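Local coordinates for member of DUF4221 family (Bacteroides vulgatus, PDB 3S9J), which is of unknown function but folds as a six-bladed beta-propeller and is probably made as a lipoprotein, at residues Glu45-Lys49 with Ser50-Ile54; Val95-Asn98 with Asn99-Arg102; Glu297-Lys300 with Gly301-Phe304; Asn343-Asn347 with Pro348-Glu352. All coordinates share one frame; numbering follows the deposited sequence.

Contact 1: residues Glu45-Lys49 with Ser50-Ile54. With NA (sodium ion), chain D.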
loop_
_atom_site.group_PDB
_atom_site.type_symbol
_atom_site.label_atom_id
_atom_site.label_comp_id
_atom_site.label_asym_id
_atom_site.label_seq_id
_atom_site.Cartn_x
_atom_site.Cartn_y
_atom_site.Cartn_z
ATOM N N GLU A 45 -11.663 -2.376 -4.417
ATOM C CA GLU A 45 -12.076 -3.665 -3.905
ATOM C C GLU A 45 -13.093 -3.436 -2.807
ATOM O O GLU A 45 -12.813 -2.744 -1.859
ATOM C CB GLU A 45 -10.918 -4.469 -3.359
ATOM C CG GLU A 45 -11.340 -5.863 -2.917
ATOM C CD GLU A 45 -10.163 -6.650 -2.396
ATOM O OE1 GLU A 45 -9.181 -6.784 -3.152
ATOM O OE2 GLU A 45 -10.223 -7.130 -1.255
ATOM N N ASN A 46 -14.261 -4.015 -2.934
ATOM C CA ASN A 46 -15.381 -3.737 -1.996
ATOM C C ASN A 46 -15.694 -5.032 -1.256
ATOM O O ASN A 46 -16.725 -5.679 -1.489
ATOM C CB ASN A 46 -16.562 -3.243 -2.845
ATOM C CG ASN A 46 -17.784 -2.878 -2.038
ATOM O OD1 ASN A 46 -17.679 -2.249 -0.972
ATOM N ND2 ASN A 46 -18.972 -3.259 -2.550
ATOM N N THR A 47 -14.769 -5.400 -0.364
ATOM C CA THR A 47 -14.861 -6.674 0.358
ATOM C C THR A 47 -14.965 -6.466 1.867
ATOM O O THR A 47 -14.899 -7.437 2.641
ATOM C CB THR A 47 -13.633 -7.571 0.057
ATOM O OG1 THR A 47 -12.448 -6.806 0.271
ATOM C CG2 THR A 47 -13.710 -8.080 -1.406
ATOM N N GLN A 48 -15.107 -5.220 2.307
ATOM C CA GLN A 48 -15.283 -4.973 3.750
ATOM C C GLN A 48 -16.665 -5.416 4.206
ATOM O O GLN A 48 -17.633 -5.432 3.449
ATOM C CB GLN A 48 -15.074 -3.516 4.112
ATOM C CG GLN A 48 -13.654 -3.037 3.898
ATOM C CD GLN A 48 -12.647 -3.725 4.788
ATOM O OE1 GLN A 48 -11.629 -4.236 4.326
ATOM N NE2 GLN A 48 -12.930 -3.766 6.022
ATOM N N LYS A 49 -16.750 -5.795 5.463
ATOM C CA LYS A 49 -18.018 -6.160 6.050
ATOM C C LYS A 49 -18.705 -7.248 5.284
ATOM O O LYS A 49 -18.064 -8.243 4.957
ATOM C CB LYS A 49 -18.888 -4.891 6.324
ATOM C CG LYS A 49 -18.204 -3.889 7.194
ATOM C CD LYS A 49 -19.190 -2.729 7.559
ATOM C CE LYS A 49 -18.761 -1.959 8.750
ATOM N NZ LYS A 49 -19.901 -1.071 9.168
ATOM N N SER A 50 -19.990 -7.132 4.964
ATOM C CA SER A 50 -20.711 -8.193 4.289
ATOM C C SER A 50 -20.580 -8.112 2.772
ATOM O O SER A 50 -21.115 -8.933 2.057
ATOM C CB SER A 50 -22.199 -8.146 4.677
ATOM O OG SER A 50 -22.777 -6.929 4.243
ATOM N N LEU A 51 -19.901 -7.079 2.283
ATOM C CA LEU A 51 -19.810 -6.852 0.845
ATOM C C LEU A 51 -18.733 -7.732 0.238
ATOM O O LEU A 51 -17.767 -8.092 0.895
ATOM C CB LEU A 51 -19.478 -5.395 0.549
ATOM C CG LEU A 51 -20.564 -4.456 1.098
ATOM C CD1 LEU A 51 -20.100 -3.085 1.031
ATOM C CD2 LEU A 51 -21.891 -4.647 0.345
ATOM N N TYR A 52 -18.907 -8.078 -1.026
ATOM C CA TYR A 52 -17.916 -8.937 -1.701
ATOM C C TYR A 52 -17.967 -8.797 -3.220
ATOM O O TYR A 52 -18.495 -9.655 -3.934
ATOM C CB TYR A 52 -18.144 -10.380 -1.276
ATOM C CG TYR A 52 -16.942 -11.300 -1.396
ATOM C CD1 TYR A 52 -15.858 -11.163 -0.548
ATOM C CD2 TYR A 52 -16.913 -12.326 -2.339
ATOM C CE1 TYR A 52 -14.776 -12.045 -0.609
ATOM C CE2 TYR A 52 -15.811 -13.201 -2.416
ATOM C CZ TYR A 52 -14.771 -13.064 -1.525
ATOM O OH TYR A 52 -13.724 -13.966 -1.558
ATOM N N ASP A 53 -17.406 -7.698 -3.704
ATOM C CA ASP A 53 -17.262 -7.428 -5.119
ATOM C C ASP A 53 -16.188 -6.378 -5.353
ATOM O O ASP A 53 -15.507 -5.956 -4.424
ATOM C CB ASP A 53 -18.610 -7.075 -5.777
ATOM C CG ASP A 53 -19.271 -5.801 -5.225
ATOM O OD1 ASP A 53 -18.575 -4.878 -4.758
ATOM O OD2 ASP A 53 -20.547 -5.753 -5.276
ATOM N N ILE A 54 -15.999 -6.000 -6.611
ATOM C CA ILE A 54 -15.124 -4.914 -6.941
ATOM C C ILE A 54 -15.951 -3.844 -7.639
ATOM O O ILE A 54 -16.713 -4.135 -8.569
ATOM C CB ILE A 54 -13.971 -5.380 -7.863
ATOM C CG1 ILE A 54 -13.067 -6.379 -7.131
ATOM C CG2 ILE A 54 -13.122 -4.185 -8.375
ATOM C CD1 ILE A 54 -12.200 -7.212 -8.098
HETATM NA NA NA D . -20.204 -11.241 -4.252
HETATM O O HOH W 1 -20.828 -10.243 -6.285
HETATM O O HOH W 2 -21.737 -9.892 -3.007
HETATM O O HOH W 3 -20.519 -12.923 -2.408
HETATM O O HOH W 4 -22.230 -12.536 -5.028
#
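The side chains of N46 and D53 run side by side at the tight end of this hairpin, and N46 ND2 gives a nearly straight bond of 2.8 Å to D53 OD1. The acceptor lies close to the amide plane of N46, but the donor meets it on the syn side, 29° out of the carboxylate plane. Two backbone bonds pair the same residues: N46 N to D53 O at 2.7 Å and D53 N to N46 O at 3.1 Å. Y52 joins D53 opposite N46, making a classic beta bulge. Beside it, T47 puts CG2 3.9 Å from Y52 CD1, while T47 OG1 goes to E45 OE2, which G83 N also holds, and S84 OG bonds to E45 OE1. Round the bend things loosen: Q48 to L51 forms a type II' turn, with L51 N on Q48 O; K49 and S50 are exposed at the tip, and the extended chain of K49 runs out from the hairpin. The bulge leaves Y52 O to bind a sodium ion at 2.4 Å, together with four waters and L70 O. Every ligand of that ion is therefore a neutral oxygen. The carboxylate of D53 is engaged on both oxygens, by N46 and by a salt bridge to R67, which probably favours its ionised form.

Contact 2: residues Val95-Asn98 with Asn99-Arg102. With FMT (formic acid), chain P.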
loop_
_atom_site.group_PDB
_atom_site.type_symbol
_atom_site.label_atom_id
_atom_site.label_comp_id
_atom_site.label_asym_id
_atom_site.label_seq_id
_atom_site.Cartn_x
_atom_site.Cartn_y
_atom_site.Cartn_z
ATOM N N VAL A 95 -6.140 -11.365 -8.099
ATOM C CA VAL A 95 -6.648 -11.274 -6.739
ATOM C C VAL A 95 -5.866 -12.207 -5.831
ATOM O O VAL A 95 -5.454 -13.297 -6.215
ATOM C CB VAL A 95 -8.182 -11.546 -6.594
ATOM C CG1 VAL A 95 -9.020 -10.627 -7.550
ATOM C CG2 VAL A 95 -8.508 -13.029 -6.813
ATOM N N ALA A 96 -5.632 -11.721 -4.623
ATOM C CA ALA A 96 -4.878 -12.443 -3.585
ATOM C C ALA A 96 -5.869 -13.088 -2.618
ATOM O O ALA A 96 -6.806 -12.439 -2.138
ATOM C CB ALA A 96 -3.944 -11.507 -2.810
ATOM N N GLN A 97 -5.651 -14.372 -2.334
ATOM C CA GLN A 97 -6.480 -15.113 -1.390
ATOM C C GLN A 97 -5.553 -15.753 -0.362
ATOM O O GLN A 97 -5.321 -16.977 -0.356
ATOM C CB GLN A 97 -7.365 -16.125 -2.106
ATOM C CG GLN A 97 -8.185 -15.565 -3.265
ATOM C CD GLN A 97 -9.201 -16.509 -3.748
ATOM O OE1 GLN A 97 -10.175 -16.794 -3.046
ATOM N NE2 GLN A 97 -9.002 -17.030 -4.954
ATOM N N ASN A 98 -5.003 -14.896 0.482
ATOM C CA ASN A 98 -4.071 -15.326 1.530
ATOM C C ASN A 98 -4.480 -16.581 2.293
ATOM O O ASN A 98 -3.666 -17.498 2.459
ATOM C CB ASN A 98 -3.841 -14.201 2.505
ATOM C CG ASN A 98 -2.876 -14.574 3.625
ATOM O OD1 ASN A 98 -1.687 -14.560 3.434
ATOM N ND2 ASN A 98 -3.412 -14.878 4.813
ATOM N N ASN A 99 -5.727 -16.643 2.783
ATOM C CA ASN A 99 -6.093 -17.659 3.743
ATOM C C ASN A 99 -6.099 -19.050 3.145
ATOM O O ASN A 99 -6.051 -20.022 3.873
ATOM C CB ASN A 99 -7.452 -17.356 4.372
ATOM C CG ASN A 99 -7.416 -16.164 5.303
ATOM O OD1 ASN A 99 -6.360 -15.601 5.603
ATOM N ND2 ASN A 99 -8.616 -15.762 5.780
ATOM N N ILE A 100 -6.133 -19.152 1.813
ATOM C CA ILE A 100 -6.101 -20.423 1.129
ATOM C C ILE A 100 -4.861 -20.587 0.203
ATOM O O ILE A 100 -4.846 -21.471 -0.651
ATOM C CB ILE A 100 -7.423 -20.711 0.334
ATOM C CG1 ILE A 100 -7.688 -19.639 -0.736
ATOM C CG2 ILE A 100 -8.641 -20.865 1.293
ATOM C CD1 ILE A 100 -8.718 -20.078 -1.767
ATOM N N SER A 101 -3.852 -19.744 0.401
ATOM C CA SER A 101 -2.603 -19.810 -0.346
ATOM C C SER A 101 -2.827 -19.772 -1.867
ATOM O O SER A 101 -2.236 -20.564 -2.607
ATOM C CB SER A 101 -1.839 -21.073 0.074
ATOM O OG SER A 101 -1.352 -20.898 1.417
ATOM N N ARG A 102 -3.684 -18.873 -2.334
ATOM C CA ARG A 102 -4.072 -18.865 -3.745
ATOM C C ARG A 102 -4.028 -17.458 -4.313
ATOM O O ARG A 102 -4.491 -16.507 -3.676
ATOM C CB ARG A 102 -5.482 -19.451 -3.928
ATOM C CG ARG A 102 -5.976 -19.537 -5.366
ATOM C CD ARG A 102 -7.397 -20.086 -5.463
ATOM N NE ARG A 102 -7.451 -21.469 -5.019
ATOM C CZ ARG A 102 -8.562 -22.183 -4.783
ATOM N NH1 ARG A 102 -9.783 -21.694 -4.967
ATOM N NH2 ARG A 102 -8.439 -23.435 -4.362
HETATM C C FMT P . -11.746 -17.077 4.368
HETATM O O1 FMT P . -10.844 -17.790 4.852
HETATM O O2 FMT P . -12.864 -17.516 4.032
HETATM O O HOH W 5 -10.439 -19.337 -6.386
#
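Q97 O is gripped by two backbone donors from opposite faces of its carbonyl plane: R102 N at 3.2 Å and I100 N, also at 3.2 Å. Both stand well out of that plane, by 44° and 46°. The return bond, Q97 N to R102 O, is shorter at 2.8 Å and falls almost in line with the C=O of R102. S101 N reaches back to N98 O, closing the tight turn. With S101 and R102 both opposite Q97, this is a G1 beta bulge, and S101 takes the left-handed backbone conformation the bulge needs at its first position. The hairpin it ends links strands 93-97 and 102-106, the two middle strands of one propeller blade. Beyond the backbone, Q97 and R102 point the same way, with Q97 NE2 3.5 Å from R102 CD and the amide and guanidinium planes nearly perpendicular. A water accepts from both Q97 NE2 and R102 NH1, in the guanidinium plane, while Q97 OE1 takes A80 N. I100, its CG1 tucked between backbone N and carbonyl carbon (chi1 60°), lays CD1 over one face of the guanidinium, toward its rim. Within the turn, N98 ND2 bonds to N99 OD1 at 3.1 Å, in both amide planes, and N98 OD1 accepts from L128 N. N99 ND2 passes on to a formate O1 at 3.2 Å.

Contact 3: residues Glu297-Lys300 with Gly301-Phe304. With FMT (formic acid), chain K.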
loop_
_atom_site.group_PDB
_atom_site.type_symbol
_atom_site.label_atom_id
_atom_site.label_comp_id
_atom_site.label_asym_id
_atom_site.label_seq_id
_atom_site.Cartn_x
_atom_site.Cartn_y
_atom_site.Cartn_z
ATOM N N GLU A 297 -5.604 0.339 15.233
ATOM C CA GLU A 297 -5.694 1.177 14.032
ATOM C C GLU A 297 -5.091 2.552 14.277
ATOM O O GLU A 297 -5.042 3.020 15.425
ATOM C CB GLU A 297 -7.158 1.310 13.588
ATOM C CG GLU A 297 -7.817 -0.028 13.115
ATOM C CD GLU A 297 -7.202 -0.663 11.824
ATOM O OE1 GLU A 297 -6.684 0.075 10.945
ATOM O OE2 GLU A 297 -7.297 -1.907 11.673
ATOM N N THR A 298 -4.636 3.191 13.210
ATOM C CA THR A 298 -4.092 4.541 13.303
ATOM C C THR A 298 -5.173 5.487 13.825
ATOM O O THR A 298 -6.345 5.505 13.336
ATOM C CB THR A 298 -3.545 5.027 11.949
ATOM O OG1 THR A 298 -2.560 4.092 11.482
ATOM C CG2 THR A 298 -2.964 6.467 12.074
ATOM N N PRO A 299 -4.836 6.260 14.866
ATOM C CA PRO A 299 -5.827 7.158 15.413
ATOM C C PRO A 299 -6.296 8.198 14.415
ATOM O O PRO A 299 -5.510 8.675 13.596
ATOM C CB PRO A 299 -5.053 7.880 16.553
ATOM C CG PRO A 299 -4.016 6.940 16.931
ATOM C CD PRO A 299 -3.600 6.251 15.679
ATOM N N LYS A 300 -7.565 8.574 14.531
ATOM C CA LYS A 300 -8.158 9.527 13.588
ATOM C C LYS A 300 -7.475 10.880 13.730
ATOM O O LYS A 300 -7.472 11.676 12.806
ATOM C CB LYS A 300 -9.655 9.678 13.843
ATOM C CG LYS A 300 -10.442 8.378 13.878
ATOM C CD LYS A 300 -10.184 7.485 12.723
ATOM C CE LYS A 300 -11.129 6.282 12.803
ATOM N NZ LYS A 300 -10.937 5.444 11.654
ATOM N N GLY A 301 -6.888 11.158 14.902
ATOM C CA GLY A 301 -6.219 12.432 15.119
ATOM C C GLY A 301 -4.737 12.493 14.794
ATOM O O GLY A 301 -4.117 13.538 14.991
ATOM N N LYS A 302 -4.164 11.408 14.270
ATOM C CA LYS A 302 -2.721 11.387 14.020
ATOM C C LYS A 302 -2.365 12.330 12.870
ATOM O O LYS A 302 -2.968 12.289 11.818
ATOM C CB LYS A 302 -2.201 9.959 13.777
ATOM C CG LYS A 302 -0.672 9.851 14.000
ATOM C CD LYS A 302 -0.213 8.389 13.946
ATOM C CE LYS A 302 1.239 8.258 14.439
ATOM N NZ LYS A 302 1.875 6.888 14.227
ATOM N N GLU A 303 -1.429 13.227 13.108
ATOM C CA GLU A 303 -0.989 14.136 12.060
ATOM C C GLU A 303 -0.012 13.433 11.141
ATOM O O GLU A 303 0.575 12.397 11.507
ATOM C CB GLU A 303 -0.377 15.374 12.672
ATOM C CG GLU A 303 -1.396 16.154 13.491
ATOM C CD GLU A 303 -0.781 17.202 14.377
ATOM O OE1 GLU A 303 0.302 16.939 14.968
ATOM O OE2 GLU A 303 -1.416 18.276 14.494
ATOM N N PHE A 304 0.132 13.968 9.940
ATOM C CA PHE A 304 1.053 13.391 8.961
ATOM C C PHE A 304 1.600 14.438 8.025
ATOM O O PHE A 304 1.139 15.587 7.983
ATOM C CB PHE A 304 0.380 12.254 8.169
ATOM C CG PHE A 304 -0.726 12.700 7.266
ATOM C CD1 PHE A 304 -1.999 12.964 7.789
ATOM C CD2 PHE A 304 -0.523 12.812 5.893
ATOM C CE1 PHE A 304 -3.049 13.369 6.971
ATOM C CE2 PHE A 304 -1.562 13.228 5.065
ATOM C CZ PHE A 304 -2.834 13.499 5.614
HETATM C C FMT K . -12.853 6.585 9.115
HETATM O O1 FMT K . -12.070 7.108 9.960
HETATM O O2 FMT K . -13.101 5.371 9.056
HETATM O O HOH W 6 -5.102 11.718 10.255
#
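The methyl CG2 of T298 rests 3.8 Å from CD of K302, an unusual neighbour because this lysine is buried and serves here as a greasy chain. The two side chains cross at about a right angle. With CG anti to the backbone N (chi1 -160°) and every later torsion near 180°, K302 stretches straight past the threonine and carries its ammonium group beyond the loop. There NZ makes a salt bridge with E284 and bonds to the carbonyls of N262 and N264, so the buried charge is well satisfied. T298 OG1, in turn, is held by K329 NZ. K302 CB is also 3.6 Å from P299 O, the acceptor of the one backbone bond across the bend: K302 N comes to it at 3.1 Å, nearly straight at N-H but 61° out of the carbonyl plane. P299 packs against Y287, L289 and N262. K300 lies at the turn's outer corner; its chain kinks at CB-CG (chi2 -50°) and NZ ends 2.6 Å from O1 of a formate, which also meets Y26 OH. A type I beta turn from P299 to K302 thus brings the long loop after strand 278-284 into strand 304-309 of the same propeller blade.

Contact 4: residues Asn343-Asn347 with Pro348-Glu352. With FMT (formic acid), chain K.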
loop_
_atom_site.group_PDB
_atom_site.type_symbol
_atom_site.label_atom_id
_atom_site.label_comp_id
_atom_site.label_asym_id
_atom_site.label_seq_id
_atom_site.Cartn_x
_atom_site.Cartn_y
_atom_site.Cartn_z
ATOM N N ASN A 343 -12.364 10.731 4.163
ATOM C CA ASN A 343 -13.275 9.865 4.915
ATOM C C ASN A 343 -12.684 9.469 6.286
ATOM O O ASN A 343 -12.612 8.307 6.625
ATOM C CB ASN A 343 -13.636 8.630 4.122
ATOM C CG ASN A 343 -14.564 8.953 2.994
ATOM O OD1 ASN A 343 -14.115 9.457 1.979
ATOM N ND2 ASN A 343 -15.862 8.698 3.176
ATOM N N ASN A 344 -12.271 10.490 7.030
ATOM C CA ASN A 344 -11.878 10.377 8.450
ATOM C C ASN A 344 -13.135 10.638 9.275
ATOM O O ASN A 344 -13.805 11.653 9.084
ATOM C CB ASN A 344 -10.809 11.429 8.716
ATOM C CG ASN A 344 -10.219 11.354 10.119
ATOM O OD1 ASN A 344 -10.975 11.376 11.094
ATOM N ND2 ASN A 344 -8.884 11.287 10.217
ATOM N N LEU A 345 -13.453 9.696 10.170
ATOM C CA LEU A 345 -14.652 9.757 10.994
ATOM C C LEU A 345 -14.775 11.075 11.781
ATOM O O LEU A 345 -15.882 11.501 12.125
ATOM C CB LEU A 345 -14.630 8.549 11.947
ATOM C CG LEU A 345 -15.864 8.234 12.780
ATOM C CD1 LEU A 345 -17.043 7.985 11.880
ATOM C CD2 LEU A 345 -15.595 7.023 13.664
ATOM N N GLU A 346 -13.643 11.732 12.068
ATOM C CA GLU A 346 -13.658 12.967 12.856
ATOM C C GLU A 346 -13.712 14.241 11.983
ATOM O O GLU A 346 -13.822 15.345 12.488
ATOM C CB GLU A 346 -12.485 12.958 13.870
ATOM C CG GLU A 346 -12.557 11.724 14.798
ATOM C CD GLU A 346 -11.680 11.824 16.045
ATOM O OE1 GLU A 346 -11.174 12.919 16.327
ATOM O OE2 GLU A 346 -11.504 10.804 16.747
ATOM N N ASN A 347 -13.667 14.083 10.665
ATOM C CA ASN A 347 -13.883 15.186 9.754
ATOM C C ASN A 347 -15.341 15.638 9.930
ATOM O O ASN A 347 -16.237 14.814 9.840
ATOM C CB ASN A 347 -13.648 14.722 8.313
ATOM C CG ASN A 347 -13.653 15.857 7.313
ATOM O OD1 ASN A 347 -14.543 16.709 7.326
ATOM N ND2 ASN A 347 -12.669 15.861 6.418
ATOM N N PRO A 348 -15.575 16.947 10.182
ATOM C CA PRO A 348 -16.963 17.415 10.364
ATOM C C PRO A 348 -17.894 17.108 9.172
ATOM O O PRO A 348 -19.101 17.015 9.360
ATOM C CB PRO A 348 -16.818 18.937 10.545
ATOM C CG PRO A 348 -15.389 19.178 10.890
ATOM C CD PRO A 348 -14.586 18.038 10.345
ATOM N N GLN A 349 -17.327 16.930 7.979
ATOM C CA GLN A 349 -18.117 16.663 6.775
ATOM C C GLN A 349 -18.232 15.179 6.445
ATOM O O GLN A 349 -18.845 14.823 5.430
ATOM C CB GLN A 349 -17.527 17.387 5.571
ATOM C CG GLN A 349 -17.510 18.902 5.693
ATOM C CD GLN A 349 -18.898 19.513 5.750
ATOM O OE1 GLN A 349 -19.816 19.059 5.074
ATOM N NE2 GLN A 349 -19.052 20.553 6.566
ATOM N N PHE A 350 -17.672 14.320 7.294
ATOM C CA PHE A 350 -17.722 12.874 7.074
ATOM C C PHE A 350 -19.127 12.372 6.807
ATOM O O PHE A 350 -20.055 12.655 7.565
ATOM C CB PHE A 350 -17.181 12.094 8.283
ATOM C CG PHE A 350 -17.195 10.601 8.084
ATOM C CD1 PHE A 350 -16.178 9.976 7.383
ATOM C CD2 PHE A 350 -18.234 9.827 8.553
ATOM C CE1 PHE A 350 -16.199 8.627 7.168
ATOM C CE2 PHE A 350 -18.275 8.461 8.336
ATOM C CZ PHE A 350 -17.262 7.851 7.655
ATOM N N ASP A 351 -19.243 11.549 5.776
ATOM C CA ASP A 351 -20.479 10.905 5.400
ATOM C C ASP A 351 -20.140 9.506 4.914
ATOM O O ASP A 351 -19.413 9.347 3.948
ATOM C CB ASP A 351 -21.116 11.756 4.286
ATOM C CG ASP A 351 -22.447 11.233 3.800
ATOM O OD1 ASP A 351 -22.834 10.065 4.023
ATOM O OD2 ASP A 351 -23.117 12.054 3.132
ATOM N N GLU A 352 -20.637 8.486 5.600
ATOM C CA GLU A 352 -20.280 7.129 5.255
ATOM C C GLU A 352 -20.764 6.776 3.839
ATOM O O GLU A 352 -20.284 5.836 3.272
ATOM C CB GLU A 352 -20.870 6.139 6.265
ATOM C CG GLU A 352 -22.383 6.074 6.178
ATOM C CD GLU A 352 -23.024 5.174 7.214
ATOM O OE1 GLU A 352 -22.383 4.183 7.636
ATOM O OE2 GLU A 352 -24.195 5.463 7.577
HETATM C C FMT K . -12.853 6.585 9.115
HETATM O O1 FMT K . -12.070 7.108 9.960
HETATM O O2 FMT K . -13.101 5.371 9.056
#
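L345 lies across the ring of F350, in a loop that folds as two successive type I beta turns, N344 to N347 and N347 to F350, sharing N347 as their hinge. An Asx turn at N344 reinforces the first. The loop connects strands 337-341 and 354-364 of one propeller blade. Packing gathers round F350. L345 CA approaches one ring face, 4.1 Å from the centroid and 18° off the normal, a CH-pi contact; L345 CD1, in one of its two modelled conformers, extends that cover toward CE2. N343 O sits at the edge, 3.6 Å from CE1, and the amide of N343 stands almost upright against the ring. Y26 adds an edge-to-face ring contact. F350 arrives here because its CG is anti to the backbone N (chi1 -179°), which sends the ring back over the first turn. The hydrogen bonds form a second group. N347 N returns to N344 O, and F350 N to N347 O, each closing its turn. The asparagine side chains imitate this: N344 OD1 takes E346 N in its carbonyl plane, and N347 OD1 takes Q349 N at 2.9 Å. Their other ends tie outward, N347 ND2 to K325 O and E342, N344 ND2 to Y326 O, while N343 holds the next strand through V356 N and K354 O. The last group is the bound formate, whose O1 receives L345 N at 2.9 Å, with its carbon 3.0 Å from N343 O.

From the N terminus, contact 1 closes the hairpin between strands 39-46 and 53-58, and contact 2 the hairpin between strands 93-97 and 102-106, in another four-stranded blade. Much later, contact 3 bends the chain just ahead of strand 304-309, and contact 4 shapes the loop before strand 354-364, which pairs with the N-terminal strand 8-19 in the blade that joins the two chain ends. All four follow in series; none nests or crosses. Contacts 1 and 2 have centres about 15 Å apart without touching. Contacts 3 and 4 do touch: K300 O probably accepts from N344 ND2 at 3.0 Å, and both reach the same formate.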